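Local coordinates for Udp-n-acetylglucosamine pyrophosphorylase (Trypanosoma brucei, PDB 4BQH), which probably catalyses the transfer of a uridylyl group from UTP to N-acetyl-alpha-D-glucosamine 1-phosphate, forming UDP-N-acetylglucosamine and diphosphate, at residues D282-A286 against A451-L455; E153-R158 against S505-V510; F407-D411 against G421-I425; E301-V305 against V410-D414; I223-N227 against I387-K391. All coordinates share one frame. Residues are numbered along the deposited sequence.

Contact 1. Residues D282-A286 against A451-L455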
# COMPACT_ATOMS: atom_id res chain seq x y z
N ASP A 282 3.95 3.99 4.30
CA ASP A 282 3.67 4.90 5.44
C ASP A 282 2.86 4.30 6.60
O ASP A 282 2.75 4.92 7.66
CB ASP A 282 3.05 6.23 4.97
CG ASP A 282 1.57 6.12 4.57
OD1 ASP A 282 0.90 5.07 4.76
OD2 ASP A 282 1.04 7.14 4.04
N ASN A 283 2.31 3.11 6.41
CA ASN A 283 1.41 2.55 7.39
C ASN A 283 2.17 1.71 8.39
O ASN A 283 2.53 0.56 8.10
CB ASN A 283 0.34 1.71 6.71
CG ASN A 283 -0.70 1.20 7.68
OD1 ASN A 283 -0.65 1.52 8.87
ND2 ASN A 283 -1.61 0.39 7.20
N LEU A 284 2.44 2.27 9.57
CA LEU A 284 3.22 1.55 10.56
C LEU A 284 2.51 0.28 11.02
O LEU A 284 3.18 -0.68 11.44
CB LEU A 284 3.46 2.43 11.79
CG LEU A 284 4.40 1.85 12.87
CD1 LEU A 284 5.82 1.65 12.36
CD2 LEU A 284 4.42 2.77 14.10
N LEU A 285 1.18 0.28 10.97
CA LEU A 285 0.40 -0.85 11.47
C LEU A 285 0.02 -1.88 10.38
O LEU A 285 -0.84 -2.73 10.61
CB LEU A 285 -0.85 -0.37 12.17
CG LEU A 285 -0.77 0.14 13.62
CD1 LEU A 285 0.46 0.96 13.96
CD2 LEU A 285 -2.05 0.91 13.86
N ALA A 286 0.68 -1.81 9.23
CA ALA A 286 0.26 -2.59 8.06
C ALA A 286 0.29 -4.09 8.38
O ALA A 286 1.29 -4.60 8.92
CB ALA A 286 1.15 -2.29 6.88
N ALA A 451 1.24 7.08 15.40
CA ALA A 451 1.33 5.69 14.94
C ALA A 451 1.97 4.79 16.00
O ALA A 451 1.48 3.70 16.25
CB ALA A 451 2.11 5.60 13.63
N VAL A 452 3.06 5.27 16.60
CA VAL A 452 3.73 4.54 17.69
C VAL A 452 2.77 4.29 18.85
O VAL A 452 2.73 3.20 19.38
CB VAL A 452 5.06 5.21 18.14
CG1 VAL A 452 5.58 4.64 19.48
CG2 VAL A 452 6.13 5.10 17.05
N ARG A 453 1.96 5.28 19.23
CA ARG A 453 0.95 5.02 20.26
C ARG A 453 0.02 3.86 19.90
O ARG A 453 -0.28 3.03 20.74
CB ARG A 453 0.12 6.28 20.58
CG ARG A 453 -1.06 6.05 21.53
CD ARG A 453 -1.92 7.33 21.66
NE ARG A 453 -1.03 8.46 21.92
CZ ARG A 453 -0.84 9.47 21.08
NH1 ARG A 453 -1.54 9.58 19.93
NH2 ARG A 453 0.02 10.40 21.41
N LEU A 454 -0.46 3.79 18.65
CA LEU A 454 -1.35 2.69 18.27
C LEU A 454 -0.62 1.34 18.31
O LEU A 454 -1.19 0.34 18.74
CB LEU A 454 -1.91 2.90 16.86
CG LEU A 454 -2.81 4.15 16.70
CD1 LEU A 454 -3.18 4.31 15.22
CD2 LEU A 454 -4.07 4.06 17.55
N LEU A 455 0.63 1.35 17.86
CA LEU A 455 1.45 0.12 17.82
C LEU A 455 1.63 -0.42 19.23
O LEU A 455 1.32 -1.60 19.51
CB LEU A 455 2.82 0.37 17.16
CG LEU A 455 3.69 -0.88 16.89
CD1 LEU A 455 3.13 -1.70 15.72
CD2 LEU A 455 5.13 -0.52 16.62

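Contact 2. Residues E153-R158 against S505-V510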
# COMPACT_ATOMS: atom_id res chain seq x y z
N GLU A 153 10.46 -7.77 8.01
CA GLU A 153 10.39 -8.68 9.13
C GLU A 153 8.99 -9.26 9.29
O GLU A 153 8.85 -10.42 9.66
CB GLU A 153 10.83 -7.97 10.41
CG GLU A 153 12.33 -7.80 10.45
CD GLU A 153 12.84 -7.14 11.72
OE1 GLU A 153 12.04 -6.84 12.63
OE2 GLU A 153 14.07 -6.95 11.80
N LYS A 154 7.95 -8.48 8.97
CA LYS A 154 6.60 -9.03 8.99
C LYS A 154 6.48 -10.16 7.95
O LYS A 154 5.90 -11.20 8.23
CB LYS A 154 5.55 -7.94 8.74
CG LYS A 154 5.39 -6.99 9.93
CD LYS A 154 4.52 -5.77 9.58
CE LYS A 154 4.22 -4.92 10.82
NZ LYS A 154 3.42 -3.70 10.45
N ILE A 155 7.08 -9.97 6.77
CA ILE A 155 7.03 -11.01 5.74
C ILE A 155 7.74 -12.25 6.26
O ILE A 155 7.21 -13.37 6.15
CB ILE A 155 7.69 -10.55 4.44
CG1 ILE A 155 6.81 -9.48 3.78
CG2 ILE A 155 7.96 -11.74 3.49
CD1 ILE A 155 7.40 -8.86 2.55
N ARG A 156 8.94 -12.06 6.80
CA ARG A 156 9.70 -13.21 7.34
C ARG A 156 8.92 -13.99 8.39
O ARG A 156 8.92 -15.23 8.41
CB ARG A 156 11.05 -12.74 7.90
CG ARG A 156 12.06 -12.41 6.79
CD ARG A 156 13.21 -11.57 7.29
NE ARG A 156 13.96 -12.34 8.28
CZ ARG A 156 14.74 -11.80 9.20
NH1 ARG A 156 14.94 -10.48 9.24
NH2 ARG A 156 15.34 -12.60 10.07
N ARG A 157 8.26 -13.27 9.29
CA ARG A 157 7.46 -13.93 10.32
C ARG A 157 6.25 -14.71 9.75
O ARG A 157 6.00 -15.86 10.14
CB ARG A 157 7.05 -12.93 11.41
CG ARG A 157 6.31 -13.57 12.56
CD ARG A 157 7.16 -14.58 13.32
NE ARG A 157 6.31 -15.14 14.36
CZ ARG A 157 6.30 -16.40 14.75
NH1 ARG A 157 7.11 -17.29 14.20
NH2 ARG A 157 5.46 -16.75 15.72
N ARG A 158 5.51 -14.08 8.83
CA ARG A 158 4.38 -14.74 8.18
C ARG A 158 4.86 -16.02 7.42
O ARG A 158 4.19 -17.06 7.42
CB ARG A 158 3.64 -13.78 7.24
CG ARG A 158 2.80 -12.69 7.95
CD ARG A 158 1.57 -13.23 8.69
NE ARG A 158 0.78 -12.10 9.22
CZ ARG A 158 -0.19 -12.20 10.11
NH1 ARG A 158 -0.53 -13.37 10.62
NH2 ARG A 158 -0.87 -11.10 10.47
N SER A 505 8.74 -7.04 18.67
CA SER A 505 9.34 -7.20 17.36
C SER A 505 8.46 -8.04 16.46
O SER A 505 7.88 -9.00 16.93
CB SER A 505 10.69 -7.92 17.50
OG SER A 505 11.24 -8.12 16.21
N PRO A 506 8.36 -7.68 15.17
CA PRO A 506 7.60 -8.57 14.26
C PRO A 506 8.24 -9.94 14.12
O PRO A 506 7.53 -10.89 13.78
CB PRO A 506 7.61 -7.83 12.92
CG PRO A 506 8.05 -6.45 13.20
CD PRO A 506 8.82 -6.45 14.50
N LEU A 507 9.54 -10.06 14.37
CA LEU A 507 10.20 -11.38 14.34
C LEU A 507 9.72 -12.29 15.48
O LEU A 507 9.83 -13.53 15.40
CB LEU A 507 11.73 -11.23 14.32
CG LEU A 507 12.30 -10.57 13.06
CD1 LEU A 507 13.81 -10.42 13.12
CD2 LEU A 507 11.89 -11.29 11.77
N VAL A 508 9.16 -11.68 16.52
CA VAL A 508 8.48 -12.44 17.57
C VAL A 508 7.01 -12.73 17.27
O VAL A 508 6.56 -13.88 17.37
CB VAL A 508 8.60 -11.75 18.95
CG1 VAL A 508 7.86 -12.54 20.02
CG2 VAL A 508 10.08 -11.65 19.31
N SER A 509 6.26 -11.68 16.91
CA SER A 509 4.81 -11.81 16.77
C SER A 509 4.29 -10.84 15.73
O SER A 509 4.67 -9.67 15.75
CB SER A 509 4.13 -11.46 18.09
OG SER A 509 2.81 -11.92 18.12
N VAL A 510 3.40 -11.33 14.86
CA VAL A 510 2.70 -10.44 13.92
C VAL A 510 1.21 -10.39 14.20
O VAL A 510 0.51 -9.50 13.69
CB VAL A 510 2.89 -10.84 12.44
CG1 VAL A 510 4.27 -10.42 11.93
CG2 VAL A 510 2.61 -12.32 12.22
O HOH W 1 -2.14 -9.40 12.76

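Contact 3. Residues F407-D411 against G421-I425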
# COMPACT_ATOMS: atom_id res chain seq x y z
N PHE A 407 -11.76 -0.39 -10.03
CA PHE A 407 -12.56 -1.49 -9.48
C PHE A 407 -13.86 -1.71 -10.26
O PHE A 407 -14.45 -2.78 -10.17
CB PHE A 407 -12.88 -1.29 -8.00
CG PHE A 407 -11.66 -1.27 -7.11
CD1 PHE A 407 -10.48 -1.88 -7.51
CD2 PHE A 407 -11.73 -0.70 -5.84
CE1 PHE A 407 -9.36 -1.87 -6.67
CE2 PHE A 407 -10.63 -0.68 -5.00
CZ PHE A 407 -9.44 -1.26 -5.43
N ARG A 408 -14.30 -0.69 -11.00
CA ARG A 408 -15.49 -0.83 -11.86
C ARG A 408 -15.35 -1.97 -12.89
O ARG A 408 -16.36 -2.44 -13.41
CB ARG A 408 -15.75 0.49 -12.59
CG ARG A 408 -14.67 0.85 -13.57
CD ARG A 408 -15.22 1.80 -14.62
NE ARG A 408 -14.88 3.17 -14.31
CZ ARG A 408 -15.23 4.20 -15.08
NH1 ARG A 408 -15.92 4.01 -16.20
NH2 ARG A 408 -14.89 5.42 -14.72
N PHE A 409 -14.12 -2.40 -13.15
CA PHE A 409 -13.85 -3.46 -14.13
C PHE A 409 -13.78 -4.86 -13.54
O PHE A 409 -13.58 -5.84 -14.28
CB PHE A 409 -12.55 -3.17 -14.91
CG PHE A 409 -12.59 -1.86 -15.63
CD1 PHE A 409 -13.46 -1.67 -16.71
CD2 PHE A 409 -11.78 -0.81 -15.22
CE1 PHE A 409 -13.50 -0.45 -17.38
CE2 PHE A 409 -11.82 0.43 -15.86
CZ PHE A 409 -12.68 0.60 -16.96
N VAL A 410 -13.94 -4.97 -12.21
CA VAL A 410 -13.62 -6.22 -11.51
C VAL A 410 -14.36 -7.45 -12.03
O VAL A 410 -13.78 -8.52 -12.13
CB VAL A 410 -13.83 -6.08 -9.99
CG1 VAL A 410 -15.32 -5.85 -9.67
CG2 VAL A 410 -13.25 -7.28 -9.25
N ASP A 411 -15.63 -7.30 -12.39
CA ASP A 411 -16.37 -8.51 -12.78
C ASP A 411 -16.09 -8.96 -14.20
O ASP A 411 -16.49 -10.07 -14.60
CB ASP A 411 -17.86 -8.33 -12.50
CG ASP A 411 -18.14 -8.31 -11.01
OD1 ASP A 411 -17.61 -9.18 -10.29
OD2 ASP A 411 -18.89 -7.44 -10.54
N GLY A 421 -20.89 -11.34 -7.51
CA GLY A 421 -19.79 -10.41 -7.84
C GLY A 421 -18.43 -10.87 -7.30
O GLY A 421 -18.35 -11.78 -6.46
N ALA A 422 -17.37 -10.21 -7.77
CA ALA A 422 -16.00 -10.60 -7.42
C ALA A 422 -15.28 -9.48 -6.67
O ALA A 422 -14.04 -9.48 -6.57
CB ALA A 422 -15.24 -11.02 -8.68
N PHE A 423 -16.07 -8.53 -6.16
CA PHE A 423 -15.57 -7.45 -5.27
C PHE A 423 -16.05 -7.66 -3.83
O PHE A 423 -17.24 -7.88 -3.58
CB PHE A 423 -16.06 -6.08 -5.79
CG PHE A 423 -15.59 -4.92 -4.95
CD1 PHE A 423 -14.38 -4.28 -5.24
CD2 PHE A 423 -16.34 -4.45 -3.89
CE1 PHE A 423 -13.95 -3.21 -4.49
CE2 PHE A 423 -15.92 -3.36 -3.12
CZ PHE A 423 -14.71 -2.75 -3.43
N ARG A 424 -15.12 -7.63 -2.88
CA ARG A 424 -15.49 -7.78 -1.47
C ARG A 424 -14.86 -6.70 -0.60
O ARG A 424 -13.77 -6.17 -0.90
CB ARG A 424 -15.06 -9.15 -0.94
CG ARG A 424 -15.71 -10.36 -1.63
CD ARG A 424 -17.16 -10.45 -1.20
NE ARG A 424 -17.86 -11.60 -1.81
CZ ARG A 424 -18.55 -11.56 -2.94
NH1 ARG A 424 -18.64 -10.43 -3.65
NH2 ARG A 424 -19.15 -12.67 -3.37
N ILE A 425 -15.56 -6.37 0.48
CA ILE A 425 -15.09 -5.44 1.50
C ILE A 425 -14.80 -6.23 2.77
O ILE A 425 -15.61 -7.09 3.17
CB ILE A 425 -16.18 -4.41 1.83
CG1 ILE A 425 -16.32 -3.43 0.65
CG2 ILE A 425 -15.86 -3.68 3.15
CD1 ILE A 425 -17.58 -2.56 0.70

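Contact 4. Residues E301-V305 against V410-D414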
# COMPACT_ATOMS: atom_id res chain seq x y z
N GLU A 301 -13.84 -16.21 -3.78
CA GLU A 301 -13.48 -16.17 -5.20
C GLU A 301 -13.47 -14.71 -5.68
O GLU A 301 -13.92 -14.40 -6.78
CB GLU A 301 -14.42 -17.06 -6.04
CG GLU A 301 -14.42 -18.53 -5.62
CD GLU A 301 -15.54 -19.31 -6.25
OE1 GLU A 301 -15.39 -19.74 -7.41
OE2 GLU A 301 -16.58 -19.50 -5.58
N ALA A 302 -12.91 -13.82 -4.86
CA ALA A 302 -12.84 -12.40 -5.16
C ALA A 302 -11.63 -12.09 -6.05
O ALA A 302 -10.57 -12.75 -5.93
CB ALA A 302 -12.76 -11.60 -3.88
N HIS A 303 -11.81 -11.14 -6.96
CA HIS A 303 -10.69 -10.57 -7.73
C HIS A 303 -10.15 -9.31 -7.08
O HIS A 303 -9.00 -8.93 -7.28
CB HIS A 303 -11.13 -10.32 -9.16
CG HIS A 303 -11.22 -11.58 -9.99
ND1 HIS A 303 -10.13 -12.26 -10.41
CD2 HIS A 303 -12.34 -12.29 -10.45
CE1 HIS A 303 -10.52 -13.36 -11.11
NE2 HIS A 303 -11.88 -13.37 -11.15
N VAL A 304 -11.00 -8.63 -6.30
CA VAL A 304 -10.56 -7.47 -5.49
C VAL A 304 -11.17 -7.59 -4.10
O VAL A 304 -12.40 -7.76 -3.99
CB VAL A 304 -11.00 -6.13 -6.10
CG1 VAL A 304 -10.72 -4.97 -5.12
CG2 VAL A 304 -10.29 -5.89 -7.42
N VAL A 305 -10.35 -7.48 -3.05
CA VAL A 305 -10.85 -7.27 -1.70
C VAL A 305 -10.24 -5.98 -1.19
O VAL A 305 -9.03 -5.77 -1.35
CB VAL A 305 -10.47 -8.41 -0.73
CG1 VAL A 305 -11.17 -8.20 0.60
CG2 VAL A 305 -10.90 -9.77 -1.30
N VAL A 410 -13.94 -4.97 -12.21
CA VAL A 410 -13.62 -6.22 -11.51
C VAL A 410 -14.36 -7.45 -12.03
O VAL A 410 -13.78 -8.52 -12.13
CB VAL A 410 -13.83 -6.08 -9.99
CG1 VAL A 410 -15.32 -5.85 -9.67
CG2 VAL A 410 -13.25 -7.28 -9.25
N ASP A 411 -15.63 -7.30 -12.39
CA ASP A 411 -16.37 -8.51 -12.78
C ASP A 411 -16.09 -8.96 -14.20
O ASP A 411 -16.49 -10.07 -14.60
CB ASP A 411 -17.86 -8.33 -12.50
CG ASP A 411 -18.14 -8.31 -11.01
OD1 ASP A 411 -17.61 -9.18 -10.29
OD2 ASP A 411 -18.89 -7.44 -10.54
N GLU A 412 -15.38 -8.14 -14.97
CA GLU A 412 -14.95 -8.53 -16.31
C GLU A 412 -13.91 -9.65 -16.28
O GLU A 412 -13.61 -10.25 -17.32
CB GLU A 412 -14.42 -7.31 -17.07
CG GLU A 412 -15.51 -6.26 -17.22
CD GLU A 412 -15.05 -5.06 -17.98
OE1 GLU A 412 -13.93 -5.07 -18.51
OE2 GLU A 412 -15.83 -4.08 -18.06
N CYS A 413 -13.39 -9.95 -15.09
CA CYS A 413 -12.43 -11.03 -14.93
C CYS A 413 -13.07 -12.41 -14.99
O CYS A 413 -12.36 -13.41 -15.14
CB CYS A 413 -11.69 -10.90 -13.59
SG CYS A 413 -10.68 -9.40 -13.46
N ASP A 414 -14.38 -12.49 -14.79
CA ASP A 414 -15.06 -13.79 -14.80
C ASP A 414 -15.99 -13.92 -16.01
O ASP A 414 -16.65 -12.97 -16.39
CB ASP A 414 -15.85 -14.02 -13.50
CG ASP A 414 -14.95 -14.13 -12.27
OD1 ASP A 414 -13.90 -14.80 -12.34
OD2 ASP A 414 -15.31 -13.52 -11.23
O HOH W 2 -14.37 -15.21 -9.33

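Contact 5. Residues I223-N227 against I387-K391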
# COMPACT_ATOMS: atom_id res chain seq x y z
N ILE A 223 1.77 21.03 -21.81
CA ILE A 223 2.55 20.59 -20.65
C ILE A 223 3.38 21.78 -20.16
O ILE A 223 4.02 22.49 -20.96
CB ILE A 223 3.45 19.38 -20.99
CG1 ILE A 223 2.57 18.14 -21.20
CG2 ILE A 223 4.44 19.09 -19.87
CD1 ILE A 223 3.29 16.91 -21.73
N ILE A 224 3.35 22.00 -18.85
CA ILE A 224 4.11 23.08 -18.25
C ILE A 224 5.57 22.65 -18.10
O ILE A 224 5.85 21.50 -17.78
CB ILE A 224 3.53 23.47 -16.89
CG1 ILE A 224 2.11 24.04 -17.06
CG2 ILE A 224 4.45 24.48 -16.16
CD1 ILE A 224 1.28 24.04 -15.78
N MET A 225 6.50 23.58 -18.38
CA MET A 225 7.92 23.36 -18.15
C MET A 225 8.32 23.89 -16.78
O MET A 225 8.03 25.05 -16.45
CB MET A 225 8.76 24.07 -19.24
CG MET A 225 8.42 23.68 -20.67
SD MET A 225 8.72 21.93 -20.96
CE MET A 225 10.52 21.89 -20.97
N GLU A 226 8.96 23.04 -15.97
CA GLU A 226 9.56 23.50 -14.71
C GLU A 226 10.76 24.42 -15.03
O GLU A 226 10.96 25.47 -14.40
CB GLU A 226 10.00 22.32 -13.87
CG GLU A 226 10.48 22.71 -12.48
CD GLU A 226 10.72 21.53 -11.56
OE1 GLU A 226 10.48 20.37 -11.96
OE2 GLU A 226 11.14 21.77 -10.41
N ASN A 227 11.53 23.99 -16.02
CA ASN A 227 12.66 24.78 -16.57
C ASN A 227 12.99 24.25 -17.96
O ASN A 227 12.31 23.36 -18.46
CB ASN A 227 13.88 24.75 -15.62
CG ASN A 227 14.39 23.34 -15.34
OD1 ASN A 227 14.84 22.64 -16.23
ND2 ASN A 227 14.34 22.94 -14.07
N ILE A 387 1.85 26.00 -9.24
CA ILE A 387 3.01 25.17 -9.51
C ILE A 387 4.27 26.03 -9.60
O ILE A 387 4.32 26.89 -10.44
CB ILE A 387 2.80 24.43 -10.83
CG1 ILE A 387 1.65 23.44 -10.69
CG2 ILE A 387 4.09 23.72 -11.26
CD1 ILE A 387 1.27 22.82 -12.01
N PRO A 388 5.28 25.79 -8.74
CA PRO A 388 6.52 26.57 -8.83
C PRO A 388 7.27 26.23 -10.11
O PRO A 388 7.37 25.05 -10.47
CB PRO A 388 7.33 26.07 -7.62
CG PRO A 388 6.32 25.43 -6.72
CD PRO A 388 5.37 24.77 -7.68
N THR A 389 7.79 27.24 -10.81
CA THR A 389 8.66 27.02 -11.97
C THR A 389 9.81 28.00 -11.90
O THR A 389 9.76 28.95 -11.14
CB THR A 389 7.96 27.19 -13.35
OG1 THR A 389 7.88 28.59 -13.71
CG2 THR A 389 6.54 26.56 -13.35
N ILE A 390 10.85 27.76 -12.70
CA ILE A 390 12.01 28.68 -12.71
C ILE A 390 11.62 30.06 -13.31
O ILE A 390 12.43 31.01 -13.27
CB ILE A 390 13.17 28.04 -13.50
CG1 ILE A 390 14.53 28.59 -13.03
CG2 ILE A 390 12.92 28.21 -15.01
CD1 ILE A 390 15.73 27.72 -13.37
N LYS A 391 10.42 30.15 -13.89
CA LYS A 391 9.90 31.44 -14.41
C LYS A 391 8.85 32.03 -13.48
O LYS A 391 8.15 32.97 -13.84
CB LYS A 391 9.36 31.28 -15.84
CG LYS A 391 10.36 30.61 -16.78
CD LYS A 391 10.25 31.01 -18.24
CE LYS A 391 9.09 30.41 -18.96
NZ LYS A 391 9.09 30.88 -20.39

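Contact 1. Residues D282-A286 against A451-L455
A451 opens the face that helix 448-471 turns to the loop 282-286. Its CB lies 3.7 Å from CD2 of L284, and so small a side chain lets the leucine come close to the helix backbone; the carbonyl O of A451, already taken by L455 N one turn on, is 3.7 Å from CD1 of L285. V452 points away, yet its CG2 still meets CD2 of L284 at 4.1 Å, closing one flank of that methyl group. The two leucines can reach out together because of the turn that carries them: N283 to A286 form a type I beta turn, with A286 N bonded to N283 O, and N283 OD1 accepts from L285 N at 3.0 Å in an Asx turn. The loop follows strand 275-280 of the central sheet of this GT-A-type uridylyltransferase, so the turn joins the end of that strand to the helix; L284 also touches L147 and M150 of helix 147-166. R453 faces outward, its NH1 in a salt bridge with D450. L454 returns to the interface, where its CB sits 3.6 Å from CD2 of L285. Last comes L455, whose CB is 4.0 Å from L285 CD1 and whose CD2 is 4.2 Å from L284 CD2.

Contact 2. Residues E153-R158 against S505-V510
This is a buried helix-to-loop contact: helix 147-166 packs against the loop that leads from strand 501-504 toward helix 519-528, bringing together parts of the chain almost 350 residues apart. The loop approaches closely, with the CA atoms of K154 and P506 5.4 Å apart. It is folded on itself: S505 OG accepts from L507 N at 3.2 Å, an ST turn, and S505 O receives V508 N and S509 N. P506, rigid and with no amide hydrogen to satisfy, sets its CB 3.8 Å from CG of K154. L507 reaches back to the helix, its CD1 3.7 Å from CD of E153 and its CD2 3.9 Å from CZ of R156, over one face of the guanidinium. V510 does the same two helix residues further on, at R158: CG2 lies 3.5 Å from R158 CZ, over the guanidinium face, while CG1 is 3.8 Å from R157 CB. R157 also lays its CB 3.2 Å from P506 O. Water 1 bridges V510 O, 2.8 Å away, and, weakly, R158 NH2. The charged ends have partners elsewhere: E153 pairs with K145, R157 with E513 and E160, K154 with A286 O, R156 with F198 O and R158 with Y106. R156 and R158 thus offer flat guanidinium faces, and K154 and R157 aliphatic stems, to apolar neighbours, while most of their strongest polar partners lie outside the two segments.

Contact 3. Residues F407-D411 against G421-I425
Two phenylalanines and a valine make the apolar centre. CD2 of F407 comes within 3.6 Å of CE1 of F423, at the edge of the F423 ring; the ring centroids are 5.7 Å apart and the planes inclined at 49°, an oblique pairing of the two rings. Beside it V410, in the 3-10 segment, sets CG1 4.0 Å from CB of F423 and CG2 4.3 Å from CB of A422. F407 reaches onward to V304, V306, F321 and F366, and F423 stacks on W328, so this centre is continuous with the protein interior. Outward, the chemistry turns polar at D411. Its OD1 accepts a hydrogen bond from A422 N at 2.7 Å and passes 3.5 Å from CA of G421. Glycine suits that position, since its phi of +76° by itself favours a residue without a side chain. The small methyl of A422 fits 3.4 Å from D411 OD1. D411 of the 3-10 segment thus accepts the A422 amide just before strand 423-427, which runs parallel to strand 304-309 in the mixed central sheet of the GT-A-type uridylyltransferase fold.

Contact 4. Residues E301-V305 against V410-D414
A histidine–carboxylate hydrogen bond marks this contact at the start of strand 304-309, just after a helix that ends in a Schellman motif at E301. H303 NE2 donates to OD1 of D414 at 2.7 Å, while its ND1 bonds S363 OG, so both ring nitrogens are engaged. The flat ring also offers a face: CB of C413 stands 3.4 Å from its centroid, 9° off the normal, a CH-pi contact, and the sulfur SG lies over the same ring at 4.3 Å. Cysteine, slim and polarisable, suits this seat. Deeper in, V410 CG2 fits against CB of H303 and CG2 of V304, both at 3.7 Å, where compact branched residues fill the start of the strand. Water 2 donates to E301 O and to D414 OD2, 2.7 Å from each, linking the helix end to the aspartate. The contact joins the 3-10 segment and D414 to the junction of helix 291-300 and strand 304-309 in the mixed central sheet of the GT-A-type fold.

Contact 5. Residues I223-N227 against I387-K391
A classic beta bulge gives this contact its character: E226 and N227 both face R230 on the neighbouring strand 230-234 of a small antiparallel sheet, and the chain turns a corner at E226. From this bulge E226 O accepts a hydrogen bond from I390 N at 2.9 Å with an angle of 176°. The end-to-end directions of the touching parts are 31° apart. The partner loop joins strand 381-387 to strand 394-400, and T389 shapes it: OG1 accepts from K391 N at 3.0 Å, an ST turn, and also bonds G392. Its CG2 lies 3.8 Å from M225 O and 4.1 Å from CG2 of I224. At the more buried end, I224 and I387 bring their CD1 atoms to 4.0 Å; branched, apolar isoleucines suit this spot, where both also touch C232, which forms a disulfide with C215 in a crystal structure of this protein. The contact lies near the surface, about 30 Å from the centre of the chain to the centre of the contact. There the exposed I390 sets CG2 3.6 Å from CB of N227.

Overall arrangement
Four of the contacts are buried; contact 5 alone is a surface contact, where a small antiparallel sheet meets a loop, its centre 37 to 45 Å from those of the others. Contacts 3 and 4 are nearly one site: they share V410 and D411, and strands 423-427 and 304-309 are neighbours in the central sheet, with H303 N bonded to A422 O. Contacts 1 and 2 touch where K154 of contact 2's helix 147-166 bonds A286 O of contact 1's loop. Chemistry follows place: contact 1 is held by apolar side chains, contact 2 sets apolar groups on charged side chains, contacts 3 and 4 add aspartate hydrogen bonds, and contact 5 relies on a backbone bond.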